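Side-chain contact in putative reductase (Peptoclostridium difficile, PDB 5J6C), which probably uses bound flavin mononucleotide to reduce nitro compounds, possibly including the antibiotic metronidazole: residues L61-K66 / A124-L129. Sequence-based numbering, arbitrary orientation.
Sequences LAPSSK and ASYIQL. With FMN (flavin mononucleotide), chain E.
Y126 reaches from helix 116-133 to the loop that leaves helix 49-60, and its ring meets A62 and P63 obliquely. Its CB leaves the helix toward the loop. With CG anti to the carbonyl carbon (chi1 -81°), this torsion turns the ring to the loop, and the CD2-CE2 side does most of the touching. CD2 packs on the methyl of A62, with A62 CB 3.9 Å from Y126 CD2. One atom further out, Y126 CE2 meets the backbone of the same residue, 3.6 Å from A62 CA, and L61 O lies 4.0 Å from Y126 CE2. From there the proline takes over: P63 CD sits 3.6 Å from Y126 CZ. At the tip, the hydroxyl oxygen Y126 OH comes within 3.3 Å of P63 CD. The proline ring crosses the phenol obliquely; no hydrogen bond joins the two segments, and the contact is van der Waals packing in a buried place.

P63 also touches the cofactor through CB, 3.2 Å from O4' of the FMN ribityl chain. Further along the loop, S65 CB packs against the flavin, 3.8 Å from FMN C7, while the backbone N of S65 is hydrogen-bonded to D119 on helix 116-133. R36 of the second subunit packs on both P63 and Y126, and that subunit also supplies R37, S38 and R40 as hydrogen-bonding partners of the same FMN. Such a flavin site, built at the interface of two subunits, is characteristic of the dimeric nitroreductase fold.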
loop_
_atom_site.group_PDB
_atom_site.type_symbol
_atom_site.label_atom_id
_atom_site.label_comp_id
_atom_site.label_asym_id
_atom_site.label_seq_id
_atom_site.Cartn_x
_atom_site.Cartn_y
_atom_site.Cartn_z
ATOM N N LEU A 61 -9.072 -7.047 5.752
ATOM C CA LEU A 61 -9.660 -5.784 6.190
ATOM C C LEU A 61 -9.140 -4.594 5.392
ATOM O O LEU A 61 -9.445 -3.444 5.729
ATOM C CB LEU A 61 -9.388 -5.568 7.682
ATOM C CG LEU A 61 -10.174 -6.442 8.657
ATOM C CD1 LEU A 61 -9.463 -6.477 9.999
ATOM C CD2 LEU A 61 -11.590 -5.904 8.828
ATOM N N ALA A 62 -8.352 -4.847 4.354
ATOM C CA ALA A 62 -7.711 -3.764 3.628
ATOM C C ALA A 62 -8.742 -2.969 2.824
ATOM O O ALA A 62 -9.651 -3.555 2.216
ATOM C CB ALA A 62 -6.634 -4.316 2.693
ATOM N N PRO A 63 -8.627 -1.638 2.795
ATOM C CA PRO A 63 -9.511 -0.852 1.931
ATOM C C PRO A 63 -9.174 -1.113 0.471
ATOM O O PRO A 63 -8.005 -1.257 0.101
ATOM C CB PRO A 63 -9.204 0.595 2.331
ATOM C CG PRO A 63 -7.793 0.563 2.753
ATOM C CD PRO A 63 -7.592 -0.798 3.424
ATOM N N SER A 64 -10.210 -1.182 -0.359
ATOM C CA SER A 64 -10.042 -1.421 -1.784
ATOM C C SER A 64 -10.900 -0.439 -2.571
ATOM O O SER A 64 -11.913 0.056 -2.080
ATOM C CB SER A 64 -10.394 -2.879 -2.150
ATOM O OG SER A 64 -11.739 -3.168 -1.835
ATOM N N SER A 65 -10.468 -0.131 -3.790
ATOM C CA SER A 65 -11.248 0.741 -4.659
ATOM C C SER A 65 -12.663 0.200 -4.824
ATOM O O SER A 65 -12.853 -0.986 -5.097
ATOM C CB SER A 65 -10.562 0.863 -6.014
ATOM O OG SER A 65 -11.365 1.579 -6.934
ATOM N N LYS A 66 -13.660 1.063 -4.612
ATOM C CA LYS A 66 -15.078 0.709 -4.735
ATOM C C LYS A 66 -15.496 -0.431 -3.813
ATOM O O LYS A 66 -16.501 -1.107 -4.073
ATOM C CB LYS A 66 -15.439 0.342 -6.176
ATOM C CG LYS A 66 -15.096 1.394 -7.204
ATOM C CD LYS A 66 -15.490 0.925 -8.610
ATOM C CE LYS A 66 -14.919 1.860 -9.671
ATOM N NZ LYS A 66 -15.122 3.307 -9.309
ATOM N N ALA A 124 -0.952 -6.064 0.756
ATOM C CA ALA A 124 0.385 -6.551 1.073
ATOM C C ALA A 124 1.025 -5.737 2.185
ATOM O O ALA A 124 1.766 -6.287 3.010
ATOM C CB ALA A 124 1.260 -6.518 -0.183
ATOM N N SER A 125 0.765 -4.427 2.224
ATOM C CA SER A 125 1.324 -3.619 3.298
ATOM C C SER A 125 0.674 -3.968 4.625
ATOM O O SER A 125 1.358 -4.045 5.647
ATOM C CB SER A 125 1.176 -2.131 2.982
ATOM O OG SER A 125 -0.101 -1.644 3.367
ATOM N N TYR A 126 -0.640 -4.221 4.622
ATOM C CA TYR A 126 -1.300 -4.662 5.849
ATOM C C TYR A 126 -0.719 -5.990 6.324
ATOM O O TYR A 126 -0.527 -6.198 7.528
ATOM C CB TYR A 126 -2.820 -4.769 5.643
ATOM C CG TYR A 126 -3.600 -3.453 5.738
ATOM C CD1 TYR A 126 -2.990 -2.224 5.471
ATOM C CD2 TYR A 126 -4.944 -3.442 6.110
ATOM C CE1 TYR A 126 -3.697 -1.020 5.550
ATOM C CE2 TYR A 126 -5.662 -2.229 6.205
ATOM C CZ TYR A 126 -5.025 -1.026 5.923
ATOM O OH TYR A 126 -5.716 0.170 6.012
ATOM N N ILE A 127 -0.387 -6.883 5.387
ATOM C CA ILE A 127 0.215 -8.166 5.749
ATOM C C ILE A 127 1.557 -7.941 6.439
ATOM O O ILE A 127 1.815 -8.462 7.534
ATOM C CB ILE A 127 0.338 -9.066 4.497
ATOM C CG1 ILE A 127 -1.028 -9.681 4.165
ATOM C CG2 ILE A 127 1.410 -10.152 4.669
ATOM C CD1 ILE A 127 -1.149 -10.286 2.754
ATOM N N GLN A 128 2.410 -7.111 5.835
ATOM C CA GLN A 128 3.729 -6.852 6.404
ATOM C C GLN A 128 3.640 -6.173 7.767
ATOM O O GLN A 128 4.434 -6.480 8.662
ATOM C CB GLN A 128 4.551 -6.017 5.433
ATOM C CG GLN A 128 4.889 -6.776 4.150
ATOM C CD GLN A 128 6.062 -6.156 3.410
ATOM O OE1 GLN A 128 5.888 -5.245 2.593
ATOM N NE2 GLN A 128 7.276 -6.625 3.723
ATOM N N LEU A 129 2.684 -5.252 7.951
ATOM C CA LEU A 129 2.570 -4.575 9.243
ATOM C C LEU A 129 2.071 -5.529 10.325
ATOM O O LEU A 129 2.583 -5.524 11.449
ATOM C CB LEU A 129 1.653 -3.349 9.132
ATOM C CG LEU A 129 2.234 -2.165 8.349
ATOM C CD1 LEU A 129 1.312 -0.933 8.339
ATOM C CD2 LEU A 129 3.606 -1.804 8.906
HETATM N N1 FMN E . -13.235 6.755 -2.265
HETATM C C2 FMN E . -13.733 7.861 -2.940
HETATM O O2 FMN E . -14.689 8.486 -2.496
HETATM N N3 FMN E . -13.173 8.283 -4.125
HETATM C C4 FMN E . -12.091 7.613 -4.651
HETATM O O4 FMN E . -11.571 7.997 -5.710
HETATM C C4A FMN E . -11.584 6.509 -3.973
HETATM N N5 FMN E . -10.496 5.851 -4.507
HETATM C C5A FMN E . -9.975 4.757 -3.840
HETATM C C6 FMN E . -8.884 4.107 -4.418
HETATM C C7 FMN E . -8.306 3.014 -3.793
HETATM C C7M FMN E . -7.129 2.359 -4.457
HETATM C C8 FMN E . -8.835 2.550 -2.581
HETATM C C8M FMN E . -8.198 1.362 -1.912
HETATM C C9 FMN E . -9.939 3.197 -2.003
HETATM C C9A FMN E . -10.525 4.309 -2.628
HETATM N N10 FMN E . -11.617 4.981 -2.072
HETATM C C10 FMN E . -12.144 6.078 -2.758
HETATM C "C1'" FMN E . -12.277 4.497 -0.801
HETATM C "C2'" FMN E . -13.292 3.397 -1.288
HETATM O "O2'" FMN E . -14.566 3.887 -1.637
HETATM C "C3'" FMN E . -13.586 2.124 -0.466
HETATM O "O3'" FMN E . -14.955 1.798 -0.202
HETATM C "C4'" FMN E . -13.010 2.125 0.892
HETATM O "O4'" FMN E . -11.606 2.175 0.874
HETATM C "C5'" FMN E . -13.535 0.820 1.501
HETATM O "O5'" FMN E . -14.462 1.216 2.480
HETATM P P FMN E . -13.811 1.682 3.873
HETATM O O1P FMN E . -13.534 0.429 4.658
HETATM O O2P FMN E . -12.491 2.385 3.662
HETATM O O3P FMN E . -14.768 2.580 4.644
#